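Local coordinates for beta subunit of photoactivated adenylyl cyclase (Beggiatoa sp. PS, PDB 5MBD), which probably makes cyclic AMP from ATP under control of blue light, which it senses through a flavin-binding BLUF domain, at residues T40-Y45 with P92-K97; L44-L49 with I99-N104. One frame throughout, in Å; residues are numbered along the deposited sequence.

Interaction 1. Residues T40-Y45 with P92-K97; sequences TGVLLY and PNWAMK. With FMN (flavin mononucleotide), chain C.
Val42 and Trp94 lie side by side and point the same way. Val42 CG2 meets the indole at its edge, in the ring plane, 3.5 Å from Trp94 CE3. Within 92-97, Lys97 CB lies above one face of the indole, toward its rim. Met96 has its CG anti to the backbone N (chi1 -171°), and bends at chi2 and chi3 fold the chain back over the strand. Met96 SD comes to 3.3 Å from Leu43 N and also touches Leu43 CB. Met96 CE lies 3.6 Å from Gly41 C and 3.7 Å from FMN O4. An alanine in place of Met96 would remove the sulfur and methyl, and would probably leave a gap between Gly41, Leu43 and the flavin carbonyl. Leu43 CD1 packs 3.9 Å from FMN C7M, at the dimethyl end of the ring. The backbones are joined by Gly41 N to Trp94 O (3.1 Å) and Leu43 N to Lys97 O (2.7 Å), with a weak Lys97 N to Gly41 O bond between them. Gln52 and Asn34 hydrogen-bond the flavin. This is the Trp-x-Met segment of a BLUF domain, with the methionine in the flavin pocket and the tryptophan outside it, against Met108 of the second subunit.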
loop_
_atom_site.group_PDB
_atom_site.type_symbol
_atom_site.label_atom_id
_atom_site.label_comp_id
_atom_site.label_asym_id
_atom_site.label_seq_id
_atom_site.Cartn_x
_atom_site.Cartn_y
_atom_site.Cartn_z
ATOM N N THR A 40 1.444 -33.533 -13.150
ATOM C CA THR A 40 2.872 -33.328 -13.312
ATOM C C THR A 40 3.259 -31.964 -12.753
ATOM O O THR A 40 2.406 -31.121 -12.460
ATOM C CB THR A 40 3.284 -33.456 -14.784
ATOM O OG1 THR A 40 2.484 -32.588 -15.593
ATOM C CG2 THR A 40 3.120 -34.897 -15.264
ATOM N N GLY A 41 4.557 -31.753 -12.583
ATOM C CA GLY A 41 5.015 -30.469 -12.086
ATOM C C GLY A 41 6.423 -30.555 -11.524
ATOM O O GLY A 41 7.154 -31.511 -11.779
ATOM N N VAL A 42 6.776 -29.521 -10.762
ATOM C CA VAL A 42 8.134 -29.313 -10.265
ATOM C C VAL A 42 8.051 -28.720 -8.867
ATOM O O VAL A 42 7.382 -27.703 -8.657
ATOM C CB VAL A 42 8.945 -28.378 -11.190
ATOM C CG1 VAL A 42 10.337 -28.134 -10.623
ATOM C CG2 VAL A 42 9.034 -28.936 -12.601
ATOM N N LEU A 43 8.732 -29.344 -7.911
ATOM C CA LEU A 43 8.889 -28.786 -6.575
ATOM C C LEU A 43 10.327 -28.317 -6.396
ATOM O O LEU A 43 11.270 -29.045 -6.724
ATOM C CB LEU A 43 8.524 -29.797 -5.488
ATOM C CG LEU A 43 8.793 -29.287 -4.070
ATOM C CD1 LEU A 43 7.836 -28.161 -3.694
ATOM C CD2 LEU A 43 8.726 -30.419 -3.058
ATOM N N LEU A 44 10.483 -27.105 -5.867
ATOM C CA LEU A 44 11.778 -26.457 -5.747
ATOM C C LEU A 44 11.907 -25.839 -4.361
ATOM O O LEU A 44 10.985 -25.174 -3.878
ATOM C CB LEU A 44 11.953 -25.394 -6.849
ATOM C CG LEU A 44 13.345 -24.809 -7.119
ATOM C CD1 LEU A 44 13.485 -24.329 -8.562
ATOM C CD2 LEU A 44 13.652 -23.668 -6.167
ATOM N N TYR A 45 13.056 -26.068 -3.728
ATOM C CA TYR A 45 13.329 -25.587 -2.381
ATOM C C TYR A 45 14.573 -24.717 -2.385
ATOM O O TYR A 45 15.595 -25.092 -2.968
ATOM C CB TYR A 45 13.521 -26.740 -1.393
ATOM C CG TYR A 45 14.034 -26.243 -0.067
ATOM C CD1 TYR A 45 13.217 -25.494 0.769
ATOM C CD2 TYR A 45 15.341 -26.490 0.338
ATOM C CE1 TYR A 45 13.676 -25.019 1.975
ATOM C CE2 TYR A 45 15.811 -26.017 1.548
ATOM C CZ TYR A 45 14.973 -25.282 2.362
ATOM O OH TYR A 45 15.431 -24.808 3.569
ATOM N N PRO A 92 5.947 -32.735 -19.067
ATOM C CA PRO A 92 5.099 -33.915 -19.298
ATOM C C PRO A 92 5.557 -35.149 -18.543
ATOM O O PRO A 92 4.722 -35.984 -18.170
ATOM C CB PRO A 92 5.188 -34.121 -20.819
ATOM C CG PRO A 92 5.835 -32.884 -21.371
ATOM C CD PRO A 92 6.691 -32.343 -20.274
ATOM N N ASN A 93 6.858 -35.275 -18.283
ATOM C CA ASN A 93 7.461 -36.532 -17.853
ATOM C C ASN A 93 7.789 -36.583 -16.366
ATOM O O ASN A 93 8.293 -37.607 -15.895
ATOM C CB ASN A 93 8.738 -36.796 -18.664
ATOM C CG ASN A 93 8.494 -36.793 -20.165
ATOM O OD1 ASN A 93 7.616 -37.489 -20.668
ATOM N ND2 ASN A 93 9.275 -35.995 -20.888
ATOM N N TRP A 94 7.515 -35.519 -15.618
ATOM C CA TRP A 94 7.806 -35.444 -14.189
ATOM C C TRP A 94 6.501 -35.452 -13.406
ATOM O O TRP A 94 5.789 -34.444 -13.380
ATOM C CB TRP A 94 8.597 -34.178 -13.853
ATOM C CG TRP A 94 9.899 -34.065 -14.568
ATOM C CD1 TRP A 94 10.619 -35.081 -15.122
ATOM C CD2 TRP A 94 10.636 -32.863 -14.825
ATOM N NE1 TRP A 94 11.764 -34.588 -15.702
ATOM C CE2 TRP A 94 11.796 -33.228 -15.534
ATOM C CE3 TRP A 94 10.427 -31.514 -14.522
ATOM C CZ2 TRP A 94 12.745 -32.295 -15.944
ATOM C CZ3 TRP A 94 11.375 -30.588 -14.928
ATOM C CH2 TRP A 94 12.517 -30.982 -15.634
ATOM N N ALA A 95 6.191 -36.588 -12.776
ATOM C CA ALA A 95 5.118 -36.621 -11.785
ATOM C C ALA A 95 5.328 -35.539 -10.732
ATOM O O ALA A 95 4.428 -34.739 -10.450
ATOM C CB ALA A 95 5.049 -38.005 -11.136
ATOM N N MET A 96 6.522 -35.502 -10.141
ATOM C CA MET A 96 6.933 -34.381 -9.298
ATOM C C MET A 96 8.453 -34.399 -9.205
ATOM O O MET A 96 9.021 -35.231 -8.491
ATOM C CB MET A 96 6.286 -34.458 -7.916
ATOM C CG MET A 96 6.493 -33.219 -7.040
ATOM S SD MET A 96 6.356 -31.637 -7.897
ATOM C CE MET A 96 4.714 -31.761 -8.593
ATOM N N LYS A 97 9.101 -33.494 -9.936
ATOM C CA LYS A 97 10.548 -33.334 -9.875
ATOM C C LYS A 97 10.901 -32.423 -8.708
ATOM O O LYS A 97 10.510 -31.253 -8.690
ATOM C CB LYS A 97 11.087 -32.745 -11.180
ATOM C CG LYS A 97 12.611 -32.717 -11.291
ATOM C CD LYS A 97 13.186 -34.126 -11.348
ATOM C CE LYS A 97 14.531 -34.164 -12.061
ATOM N NZ LYS A 97 15.603 -33.464 -11.300
HETATM N N1 FMN C . 1.430 -33.948 -2.193
HETATM C C2 FMN C . 1.132 -34.415 -3.454
HETATM O O2 FMN C . 0.389 -35.386 -3.586
HETATM N N3 FMN C . 1.657 -33.788 -4.563
HETATM C C4 FMN C . 2.481 -32.697 -4.397
HETATM O O4 FMN C . 2.962 -32.133 -5.379
HETATM C C4A FMN C . 2.778 -32.231 -3.122
HETATM N N5 FMN C . 3.609 -31.142 -3.001
HETATM C C5A FMN C . 3.921 -30.658 -1.756
HETATM C C6 FMN C . 4.756 -29.559 -1.648
HETATM C C7 FMN C . 5.078 -29.063 -0.396
HETATM C C7M FMN C . 5.980 -27.876 -0.296
HETATM C C8 FMN C . 4.567 -29.660 0.750
HETATM C C8M FMN C . 4.919 -29.118 2.104
HETATM C C9 FMN C . 3.729 -30.763 0.636
HETATM C C9A FMN C . 3.403 -31.266 -0.620
HETATM N N10 FMN C . 2.566 -32.363 -0.723
HETATM C C10 FMN C . 2.249 -32.853 -1.993
HETATM C "C1'" FMN C . 2.069 -32.935 0.588
HETATM C "C2'" FMN C . 0.638 -33.471 0.605
HETATM O "O2'" FMN C . -0.148 -32.788 1.557
HETATM C "C3'" FMN C . 0.661 -34.964 0.915
HETATM O "O3'" FMN C . -0.254 -35.639 0.082
HETATM C "C4'" FMN C . 0.346 -35.235 2.382
HETATM O "O4'" FMN C . 1.402 -34.774 3.195
HETATM C "C5'" FMN C . 0.137 -36.723 2.631
HETATM O "O5'" FMN C . -1.063 -37.132 2.015
HETATM P P FMN C . -1.834 -38.448 2.528
HETATM O O1P FMN C . -2.174 -38.248 3.986
HETATM O O2P FMN C . -3.103 -38.635 1.734
HETATM O O3P FMN C . -0.949 -39.662 2.369
#

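Interaction 2. Residues L44-L49 with I99-N104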
loop_
_atom_site.group_PDB
_atom_site.type_symbol
_atom_site.label_atom_id
_atom_site.label_comp_id
_atom_site.label_asym_id
_atom_site.label_seq_id
_atom_site.Cartn_x
_atom_site.Cartn_y
_atom_site.Cartn_z
ATOM N N LEU A 44 10.483 -27.105 -5.867
ATOM C CA LEU A 44 11.778 -26.457 -5.747
ATOM C C LEU A 44 11.907 -25.839 -4.361
ATOM O O LEU A 44 10.985 -25.174 -3.878
ATOM C CB LEU A 44 11.953 -25.394 -6.849
ATOM C CG LEU A 44 13.345 -24.809 -7.119
ATOM C CD1 LEU A 44 13.485 -24.329 -8.562
ATOM C CD2 LEU A 44 13.652 -23.668 -6.167
ATOM N N TYR A 45 13.056 -26.068 -3.728
ATOM C CA TYR A 45 13.329 -25.587 -2.381
ATOM C C TYR A 45 14.573 -24.717 -2.385
ATOM O O TYR A 45 15.595 -25.092 -2.968
ATOM C CB TYR A 45 13.521 -26.740 -1.393
ATOM C CG TYR A 45 14.034 -26.243 -0.067
ATOM C CD1 TYR A 45 13.217 -25.494 0.769
ATOM C CD2 TYR A 45 15.341 -26.490 0.338
ATOM C CE1 TYR A 45 13.676 -25.019 1.975
ATOM C CE2 TYR A 45 15.811 -26.017 1.548
ATOM C CZ TYR A 45 14.973 -25.282 2.362
ATOM O OH TYR A 45 15.431 -24.808 3.569
ATOM N N LEU A 46 14.491 -23.574 -1.708
ATOM C CA LEU A 46 15.600 -22.628 -1.691
ATOM C C LEU A 46 15.435 -21.681 -0.514
ATOM O O LEU A 46 14.495 -20.877 -0.489
ATOM C CB LEU A 46 15.674 -21.857 -3.007
ATOM C CG LEU A 46 16.755 -20.774 -3.040
ATOM C CD1 LEU A 46 18.142 -21.387 -2.909
ATOM C CD2 LEU A 46 16.652 -19.913 -4.291
ATOM N N GLN A 47 16.339 -21.804 0.460
ATOM C CA GLN A 47 16.502 -20.849 1.560
ATOM C C GLN A 47 15.207 -20.674 2.357
ATOM O O GLN A 47 14.662 -19.574 2.504
ATOM C CB GLN A 47 17.049 -19.521 1.031
ATOM C CG GLN A 47 18.503 -19.656 0.578
ATOM C CD GLN A 47 19.430 -20.052 1.713
ATOM O OE1 GLN A 47 19.957 -19.197 2.425
ATOM N NE2 GLN A 47 19.623 -21.352 1.896
ATOM N N GLY A 48 14.734 -21.793 2.906
ATOM C CA GLY A 48 13.478 -21.815 3.621
ATOM C C GLY A 48 12.276 -21.417 2.798
ATOM O O GLY A 48 11.255 -21.026 3.366
ATOM N N LEU A 49 12.367 -21.499 1.471
ATOM C CA LEU A 49 11.262 -21.158 0.589
ATOM C C LEU A 49 10.942 -22.329 -0.327
ATOM O O LEU A 49 11.829 -23.077 -0.743
ATOM C CB LEU A 49 11.569 -19.910 -0.248
ATOM C CG LEU A 49 11.290 -18.578 0.446
ATOM C CD1 LEU A 49 12.199 -17.476 -0.074
ATOM C CD2 LEU A 49 9.831 -18.193 0.266
ATOM N N ILE A 99 13.756 -30.463 -6.766
ATOM C CA ILE A 99 15.081 -29.875 -6.920
ATOM C C ILE A 99 15.405 -29.112 -5.641
ATOM O O ILE A 99 14.611 -28.276 -5.197
ATOM C CB ILE A 99 15.147 -28.949 -8.152
ATOM C CG1 ILE A 99 14.671 -29.695 -9.403
ATOM C CG2 ILE A 99 16.550 -28.407 -8.355
ATOM C CD1 ILE A 99 14.529 -28.817 -10.641
ATOM N N ASN A 100 16.556 -29.419 -5.039
ATOM C CA ASN A 100 17.073 -28.704 -3.871
ATOM C C ASN A 100 18.213 -27.817 -4.358
ATOM O O ASN A 100 19.355 -28.273 -4.476
ATOM C CB ASN A 100 17.546 -29.672 -2.787
ATOM C CG ASN A 100 17.890 -28.972 -1.477
ATOM O OD1 ASN A 100 17.988 -27.746 -1.418
ATOM N ND2 ASN A 100 18.077 -29.754 -0.421
ATOM N N LEU A 101 17.896 -26.552 -4.646
ATOM C CA LEU A 101 18.913 -25.618 -5.115
ATOM C C LEU A 101 19.949 -25.297 -4.046
ATOM O O LEU A 101 21.053 -24.857 -4.388
ATOM C CB LEU A 101 18.248 -24.337 -5.621
ATOM C CG LEU A 101 17.521 -24.434 -6.964
ATOM C CD1 LEU A 101 16.913 -23.092 -7.334
ATOM C CD2 LEU A 101 18.477 -24.911 -8.053
ATOM N N ASN A 102 19.622 -25.509 -2.767
ATOM C CA ASN A 102 20.623 -25.355 -1.716
ATOM C C ASN A 102 21.817 -26.270 -1.958
ATOM O O ASN A 102 22.966 -25.882 -1.709
ATOM C CB ASN A 102 20.007 -25.642 -0.344
ATOM C CG ASN A 102 19.138 -24.502 0.171
ATOM O OD1 ASN A 102 18.802 -23.575 -0.566
ATOM N ND2 ASN A 102 18.765 -24.575 1.444
ATOM N N GLU A 103 21.571 -27.481 -2.455
ATOM C CA GLU A 103 22.635 -28.453 -2.679
ATOM C C GLU A 103 23.257 -28.367 -4.068
ATOM O O GLU A 103 24.094 -29.211 -4.407
ATOM C CB GLU A 103 22.117 -29.877 -2.434
ATOM C CG GLU A 103 21.851 -30.196 -0.971
ATOM C CD GLU A 103 23.036 -29.881 -0.076
ATOM O OE1 GLU A 103 24.193 -30.030 -0.528
ATOM O OE2 GLU A 103 22.808 -29.473 1.082
ATOM N N ASN A 104 22.878 -27.376 -4.871
ATOM C CA ASN A 104 23.493 -27.141 -6.174
ATOM C C ASN A 104 24.711 -26.239 -5.999
ATOM O O ASN A 104 24.593 -25.119 -5.492
ATOM C CB ASN A 104 22.488 -26.516 -7.141
ATOM C CG ASN A 104 23.067 -26.280 -8.533
ATOM O OD1 ASN A 104 24.052 -25.560 -8.705
ATOM N ND2 ASN A 104 22.441 -26.883 -9.537
#
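Asn102 OD1 is gripped by two donors of Gln47. The backbone Gln47 N bonds to Asn102 OD1 at 3.2 Å, tilted 15° from the carbonyl plane. Gln47 NE2 adds a weak bond to the same oxygen, and also sits close to Asn102 ND2 without bonding to it. The two amide planes stand 61° apart. The bend of Gln47 at chi2 turns NE2 to Asn102 OD1. Leu46 CD1 also lies 3.3 Å from Asn102 OD1, so a methyl packs beside the gripped oxygen. The other end of that amide, Asn102 ND2, approaches Tyr45 CE2 obliquely at 3.3 Å. Asn100 meets the same ring differently. It runs alongside Tyr45, and its OD1 comes to the ring edge, 3.4 Å from Tyr45 CD2, with ring and amide planes 70° apart. Asn100 OD1 also takes a weak bond from Asn102 N, which should limit its rotation. Tyr45 OH receives a weak bond from Gly48 N at the turn. The backbones pair in parallel, Leu44 with Ile99 and Tyr45 with Asn100. Tyr45 N bonds to Ile99 O at 3.1 Å. The last bond comes from Leu101 N, where the 3-10 turn begins, to Tyr45 O at 3.2 Å. On the face of Leu44 and Ile99, Leu101 crosses Leu44 at a slant, with Leu44 CD2 3.5 Å from Leu101 CD1. Leu115 of the second subunit packs on Leu44. The contact spans the two-residue beta-hairpin turn at Gln47-Gly48, with Phe51 of strand 49-56 against Leu44 and Leu46, and Gln117 of helix 110-129 against Leu46 and Gln47.

How the interactions relate
After strand 6-14 and helix 20-36, strand 40-46 carries interaction 1 and then interaction 2, and turns back as strand 49-56. The chain goes on through helix 58-70 and strands 74-75 and 77-83. It returns in the loop 92-97, which closes interaction 1, and continues as strand 97-100 to close interaction 2. The two closed loops overlap and cross, as expected when both segments run in the same direction. They share Leu44 and Tyr45. A probable hydrogen bond from Ile99 N to Leu43 O continues the pairing between them. Together they fix strand 97-100 at the side of strand 40-46, from the flavin pocket to the start of the link to helix 110-129. Both touch the second subunit.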